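PDB 1ZSO: uncharacterized protein from Plasmodium falciparum, which is of unknown function but belongs to a family whose members are thought to bind zinc. Local coordinates for residues K129-W143 with E151-V163. Residues are numbered along the deposited sequence; the frame is centred on the assembly and turned at random.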
loop_
_atom_site.group_PDB
_atom_site.type_symbol
_atom_site.label_atom_id
_atom_site.label_comp_id
_atom_site.label_asym_id
_atom_site.label_seq_id
_atom_site.Cartn_x
_atom_site.Cartn_y
_atom_site.Cartn_z
ATOM N N LYS B 129 -21.305 -26.978 -15.925
ATOM C CA LYS B 129 -21.475 -28.234 -15.193
ATOM C C LYS B 129 -21.092 -28.078 -13.723
ATOM O O LYS B 129 -20.965 -29.063 -13.002
ATOM C CB LYS B 129 -20.618 -29.325 -15.835
ATOM C CG LYS B 129 -20.973 -29.616 -17.293
ATOM C CD LYS B 129 -22.274 -30.386 -17.411
ATOM C CE LYS B 129 -22.634 -30.654 -18.868
ATOM N NZ LYS B 129 -24.112 -30.564 -19.088
ATOM N N GLY B 130 -20.865 -26.836 -13.299
ATOM C CA GLY B 130 -20.755 -26.509 -11.888
ATOM C C GLY B 130 -19.395 -26.660 -11.223
ATOM O O GLY B 130 -19.286 -26.439 -10.020
ATOM N N LYS B 131 -18.353 -27.017 -11.971
ATOM C CA LYS B 131 -17.044 -27.195 -11.344
ATOM C C LYS B 131 -16.251 -25.908 -11.427
ATOM O O LYS B 131 -16.430 -25.103 -12.346
ATOM C CB LYS B 131 -16.281 -28.384 -11.933
ATOM C CG LYS B 131 -15.322 -28.076 -13.020
ATOM C CD LYS B 131 -13.905 -28.194 -12.539
ATOM C CE LYS B 131 -13.278 -29.531 -12.928
ATOM N NZ LYS B 131 -11.895 -29.267 -13.487
ATOM N N LEU B 132 -15.397 -25.713 -10.433
ATOM C CA LEU B 132 -14.768 -24.432 -10.196
ATOM C C LEU B 132 -13.307 -24.489 -10.577
ATOM O O LEU B 132 -12.638 -25.499 -10.367
ATOM C CB LEU B 132 -14.896 -24.069 -8.722
ATOM C CG LEU B 132 -16.330 -23.893 -8.207
ATOM C CD1 LEU B 132 -16.334 -23.915 -6.716
ATOM C CD2 LEU B 132 -16.902 -22.599 -8.697
ATOM N N TYR B 133 -12.810 -23.408 -11.156
ATOM C CA TYR B 133 -11.411 -23.336 -11.522
ATOM C C TYR B 133 -10.836 -22.149 -10.786
ATOM O O TYR B 133 -11.437 -21.060 -10.755
ATOM C CB TYR B 133 -11.252 -23.194 -13.038
ATOM C CG TYR B 133 -12.014 -24.247 -13.814
ATOM C CD1 TYR B 133 -13.403 -24.212 -13.907
ATOM C CD2 TYR B 133 -11.345 -25.297 -14.419
ATOM C CE1 TYR B 133 -14.098 -25.179 -14.600
ATOM C CE2 TYR B 133 -12.024 -26.270 -15.101
ATOM C CZ TYR B 133 -13.398 -26.203 -15.199
ATOM O OH TYR B 133 -14.043 -27.183 -15.904
ATOM N N TYR B 134 -9.687 -22.386 -10.161
ATOM C CA TYR B 134 -8.995 -21.377 -9.393
ATOM C C TYR B 134 -7.739 -20.874 -10.100
ATOM O O TYR B 134 -7.289 -21.436 -11.130
ATOM C CB TYR B 134 -8.647 -21.938 -8.022
ATOM C CG TYR B 134 -9.907 -22.213 -7.232
ATOM C CD1 TYR B 134 -10.485 -21.212 -6.456
ATOM C CD2 TYR B 134 -10.561 -23.443 -7.317
ATOM C CE1 TYR B 134 -11.658 -21.443 -5.765
ATOM C CE2 TYR B 134 -11.731 -23.666 -6.642
ATOM C CZ TYR B 134 -12.274 -22.660 -5.876
ATOM O OH TYR B 134 -13.442 -22.849 -5.179
ATOM N N ASP B 135 -7.180 -19.801 -9.549
ATOM C CA ASP B 135 -5.952 -19.259 -10.094
ATOM C C ASP B 135 -6.124 -19.086 -11.606
ATOM O O ASP B 135 -5.223 -19.390 -12.381
ATOM C CB ASP B 135 -4.799 -20.221 -9.790
ATOM C CG ASP B 135 -4.436 -20.262 -8.296
ATOM O OD1 ASP B 135 -3.948 -19.220 -7.782
ATOM O OD2 ASP B 135 -4.613 -21.336 -7.651
ATOM N N VAL B 136 -7.305 -18.637 -12.010
ATOM C CA VAL B 136 -7.602 -18.387 -13.422
ATOM C C VAL B 136 -6.861 -17.132 -13.837
ATOM O O VAL B 136 -7.022 -16.064 -13.242
ATOM C CB VAL B 136 -9.115 -18.270 -13.677
ATOM C CG1 VAL B 136 -9.405 -17.793 -15.078
ATOM C CG2 VAL B 136 -9.801 -19.616 -13.410
ATOM N N ASN B 137 -5.973 -17.299 -14.808
ATOM C CA ASN B 137 -5.068 -16.233 -15.215
ATOM C C ASN B 137 -5.625 -15.492 -16.397
ATOM O O ASN B 137 -5.787 -16.068 -17.460
ATOM C CB ASN B 137 -3.693 -16.776 -15.595
ATOM C CG ASN B 137 -2.772 -15.681 -16.119
ATOM O OD1 ASN B 137 -3.063 -14.485 -15.937
ATOM N ND2 ASN B 137 -1.639 -16.074 -16.753
ATOM N N LEU B 138 -5.910 -14.212 -16.205
ATOM C CA LEU B 138 -6.446 -13.413 -17.293
ATOM C C LEU B 138 -5.551 -12.208 -17.558
ATOM O O LEU B 138 -5.939 -11.304 -18.273
ATOM C CB LEU B 138 -7.913 -13.019 -17.039
ATOM C CG LEU B 138 -8.931 -14.164 -17.091
ATOM C CD1 LEU B 138 -10.337 -13.737 -16.640
ATOM C CD2 LEU B 138 -9.056 -14.751 -18.461
ATOM N N SER B 139 -4.338 -12.221 -17.028
ATOM C CA SER B 139 -3.422 -11.161 -17.353
ATOM C C SER B 139 -3.145 -11.121 -18.852
ATOM O O SER B 139 -2.873 -10.048 -19.380
ATOM C CB SER B 139 -2.107 -11.247 -16.557
ATOM O OG SER B 139 -1.275 -12.281 -17.017
ATOM N N ASP B 140 -3.230 -12.260 -19.543
ATOM C CA ASP B 140 -3.065 -12.284 -21.009
ATOM C C ASP B 140 -4.417 -12.252 -21.787
ATOM O O ASP B 140 -4.452 -12.442 -23.017
ATOM C CB ASP B 140 -2.249 -13.509 -21.424
ATOM C CG ASP B 140 -2.800 -14.788 -20.846
ATOM O OD1 ASP B 140 -4.003 -14.821 -20.412
ATOM O OD2 ASP B 140 -2.002 -15.761 -20.782
ATOM N N GLN B 141 -5.508 -12.049 -21.033
ATOM C CA GLN B 141 -6.832 -11.716 -21.545
ATOM C C GLN B 141 -7.617 -12.922 -22.033
ATOM O O GLN B 141 -8.708 -12.775 -22.591
ATOM C CB GLN B 141 -6.741 -10.652 -22.644
ATOM C CG GLN B 141 -6.622 -9.214 -22.134
ATOM C CD GLN B 141 -5.209 -8.785 -21.763
ATOM O OE1 GLN B 141 -5.009 -8.094 -20.747
ATOM N NE2 GLN B 141 -4.228 -9.158 -22.582
ATOM N N ASN B 142 -7.069 -14.125 -21.820
ATOM C CA ASN B 142 -7.607 -15.347 -22.445
ATOM C C ASN B 142 -7.318 -16.520 -21.492
ATOM O O ASN B 142 -6.260 -16.590 -20.868
ATOM C CB ASN B 142 -6.969 -15.639 -23.828
ATOM C CG ASN B 142 -7.335 -14.613 -24.905
ATOM O OD1 ASN B 142 -8.407 -14.699 -25.551
ATOM N ND2 ASN B 142 -6.429 -13.667 -25.146
ATOM N N TRP B 143 -8.240 -17.460 -21.424
ATOM C CA TRP B 143 -8.041 -18.604 -20.556
ATOM C C TRP B 143 -8.958 -19.714 -20.959
ATOM O O TRP B 143 -10.095 -19.473 -21.304
ATOM C CB TRP B 143 -8.286 -18.205 -19.105
ATOM C CG TRP B 143 -8.398 -19.347 -18.178
ATOM C CD1 TRP B 143 -7.393 -19.923 -17.459
ATOM C CD2 TRP B 143 -9.598 -20.076 -17.849
ATOM N NE1 TRP B 143 -7.885 -20.961 -16.719
ATOM C CE2 TRP B 143 -9.234 -21.077 -16.931
ATOM C CE3 TRP B 143 -10.926 -19.969 -18.238
ATOM C CZ2 TRP B 143 -10.147 -21.968 -16.396
ATOM C CZ3 TRP B 143 -11.845 -20.880 -17.724
ATOM C CH2 TRP B 143 -11.448 -21.869 -16.811
ATOM N N GLU B 151 -16.019 -34.090 -20.503
ATOM C CA GLU B 151 -15.281 -33.900 -21.767
ATOM C C GLU B 151 -15.648 -32.573 -22.474
ATOM O O GLU B 151 -16.097 -32.555 -23.628
ATOM C CB GLU B 151 -15.466 -35.129 -22.680
ATOM C CG GLU B 151 -14.446 -36.239 -22.341
ATOM C CD GLU B 151 -14.921 -37.657 -22.620
ATOM O OE1 GLU B 151 -15.296 -37.968 -23.775
ATOM O OE2 GLU B 151 -14.873 -38.479 -21.674
HETATM N N MSE B 152 -15.417 -31.462 -21.776
HETATM C CA MSE B 152 -15.982 -30.171 -22.187
HETATM C C MSE B 152 -14.972 -29.049 -22.105
HETATM O O MSE B 152 -14.413 -28.797 -21.053
HETATM C CB MSE B 152 -17.201 -29.835 -21.310
HETATM C CG MSE B 152 -17.818 -28.458 -21.558
HETATM SE SE MSE B 152 -19.520 -28.199 -20.555
HETATM C CE MSE B 152 -18.817 -27.572 -18.815
ATOM N N CYS B 153 -14.746 -28.366 -23.220
ATOM C CA CYS B 153 -13.859 -27.209 -23.218
ATOM C C CYS B 153 -14.580 -26.054 -22.525
ATOM O O CYS B 153 -15.777 -25.792 -22.762
ATOM C CB CYS B 153 -13.444 -26.793 -24.646
ATOM S SG CYS B 153 -12.413 -28.004 -25.662
ATOM N N VAL B 154 -13.830 -25.358 -21.676
ATOM C CA VAL B 154 -14.303 -24.169 -20.971
ATOM C C VAL B 154 -13.327 -23.036 -21.245
ATOM O O VAL B 154 -12.151 -23.208 -21.094
ATOM C CB VAL B 154 -14.344 -24.445 -19.469
ATOM C CG1 VAL B 154 -14.936 -23.298 -18.755
ATOM C CG2 VAL B 154 -15.125 -25.699 -19.204
ATOM N N GLY B 155 -13.813 -21.878 -21.660
ATOM C CA GLY B 155 -12.920 -20.819 -22.127
ATOM C C GLY B 155 -13.411 -19.393 -21.886
ATOM O O GLY B 155 -14.604 -19.117 -21.804
ATOM N N ILE B 156 -12.460 -18.487 -21.751
ATOM C CA ILE B 156 -12.752 -17.068 -21.689
ATOM C C ILE B 156 -11.825 -16.400 -22.703
ATOM O O ILE B 156 -10.590 -16.525 -22.615
ATOM C CB ILE B 156 -12.513 -16.490 -20.267
ATOM C CG1 ILE B 156 -13.617 -16.985 -19.340
ATOM C CG2 ILE B 156 -12.508 -14.929 -20.293
ATOM C CD1 ILE B 156 -13.181 -17.136 -17.940
ATOM N N TYR B 157 -12.431 -15.731 -23.677
ATOM C CA TYR B 157 -11.697 -15.212 -24.810
ATOM C C TYR B 157 -11.881 -13.721 -24.938
ATOM O O TYR B 157 -12.928 -13.168 -24.592
ATOM C CB TYR B 157 -12.217 -15.848 -26.108
ATOM C CG TYR B 157 -11.973 -17.333 -26.232
ATOM C CD1 TYR B 157 -10.909 -17.804 -26.991
ATOM C CD2 TYR B 157 -12.806 -18.261 -25.595
ATOM C CE1 TYR B 157 -10.658 -19.152 -27.107
ATOM C CE2 TYR B 157 -12.554 -19.647 -25.689
ATOM C CZ TYR B 157 -11.484 -20.079 -26.451
ATOM O OH TYR B 157 -11.214 -21.444 -26.613
ATOM N N ASN B 158 -10.848 -13.102 -25.484
ATOM C CA ASN B 158 -10.842 -11.728 -25.862
ATOM C C ASN B 158 -11.364 -10.911 -24.707
ATOM O O ASN B 158 -12.369 -10.220 -24.841
ATOM C CB ASN B 158 -11.668 -11.523 -27.146
ATOM C CG ASN B 158 -11.555 -10.090 -27.722
ATOM O OD1 ASN B 158 -10.657 -9.342 -27.365
ATOM N ND2 ASN B 158 -12.472 -9.732 -28.629
ATOM N N LEU B 159 -10.706 -11.018 -23.555
ATOM C CA LEU B 159 -11.127 -10.235 -22.374
ATOM C C LEU B 159 -10.770 -8.783 -22.645
ATOM O O LEU B 159 -9.642 -8.474 -23.058
ATOM C CB LEU B 159 -10.481 -10.755 -21.071
ATOM C CG LEU B 159 -10.636 -9.850 -19.836
ATOM C CD1 LEU B 159 -12.090 -9.798 -19.296
ATOM C CD2 LEU B 159 -9.634 -10.193 -18.748
ATOM N N GLU B 160 -11.768 -7.919 -22.493
ATOM C CA GLU B 160 -11.638 -6.501 -22.726
ATOM C C GLU B 160 -12.128 -5.769 -21.472
ATOM O O GLU B 160 -12.960 -6.279 -20.710
ATOM C CB GLU B 160 -12.474 -6.071 -23.922
ATOM C CG GLU B 160 -11.998 -6.538 -25.290
ATOM C CD GLU B 160 -12.876 -5.990 -26.440
ATOM O OE1 GLU B 160 -12.512 -4.926 -26.984
ATOM O OE2 GLU B 160 -13.930 -6.600 -26.782
ATOM N N TYR B 161 -11.584 -4.587 -21.235
ATOM C CA TYR B 161 -11.976 -3.856 -20.065
ATOM C C TYR B 161 -11.766 -2.355 -20.269
ATOM O O TYR B 161 -11.072 -1.911 -21.216
ATOM C CB TYR B 161 -11.202 -4.368 -18.828
ATOM C CG TYR B 161 -9.763 -4.681 -19.134
ATOM C CD1 TYR B 161 -8.786 -3.685 -19.144
ATOM C CD2 TYR B 161 -9.389 -5.971 -19.431
ATOM C CE1 TYR B 161 -7.466 -3.992 -19.443
ATOM C CE2 TYR B 161 -8.081 -6.292 -19.728
ATOM C CZ TYR B 161 -7.121 -5.307 -19.729
ATOM O OH TYR B 161 -5.832 -5.695 -20.047
ATOM N N GLU B 162 -12.390 -1.575 -19.408
ATOM C CA GLU B 162 -12.088 -0.169 -19.383
ATOM C C GLU B 162 -12.319 0.378 -17.987
ATOM O O GLU B 162 -13.035 -0.227 -17.186
ATOM C CB GLU B 162 -12.860 0.592 -20.472
ATOM C CG GLU B 162 -14.357 0.664 -20.305
ATOM C CD GLU B 162 -15.036 1.310 -21.519
ATOM O OE1 GLU B 162 -15.750 2.319 -21.354
ATOM O OE2 GLU B 162 -14.838 0.811 -22.651
ATOM N N VAL B 163 -11.639 1.477 -17.678
ATOM C CA VAL B 163 -11.827 2.173 -16.419
ATOM C C VAL B 163 -12.279 3.593 -16.711
ATOM O O VAL B 163 -11.555 4.340 -17.344
ATOM C CB VAL B 163 -10.530 2.217 -15.607
ATOM C CG1 VAL B 163 -10.757 2.940 -14.297
ATOM C CG2 VAL B 163 -10.022 0.820 -15.342
#
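Trp143 and Ile156 face each other as an antiparallel hydrogen-bonded pair: Trp143 N gives to Ile156 O at 2.8 Å, and Ile156 N returns the bond to Trp143 O at 2.6 Å. The side chains of both lie on the same face of the sheet. The six-membered ring of Trp143 lies along the strand, where CE3 meets Ile156 CD1 at 3.6 Å and CZ3 reaches Val154 CG1, because chi1 of 167° swings the indole away from the backbone nitrogen. Val136 CG1 sits over one face of the indole. Branched Ile156 serves two neighbours, its CG2 packing on Leu138 CD2, while Leu138 CB touches Leu159 CD2 at 3.7 Å; these apolar chains fill the densely packed interior with Val125 and Phe123 of strand 123-127.

Polar groups take over toward the solvent side. The short amide of Asn142 suits this place, its OD1 taking Asn158 N at 2.9 Å from above the carbonyl plane and its ND2 giving to Asp140 O. Gln141 O accepts Leu159 N, and its longer side chain, bent at chi2 (83°), brings OE1 to Tyr161 OH at 2.6 Å, at the ring edge. At the exposed far end Lys129 lies against selenomethionine Met152, though the closeness of their carbons is doubtful.

The type I turn Leu138-Gln141 leads from the edge of the four-stranded sheet into strand 143-147, whose pairing with 152-163 forms a beta hairpin at the margin of the six-stranded antiparallel sheet.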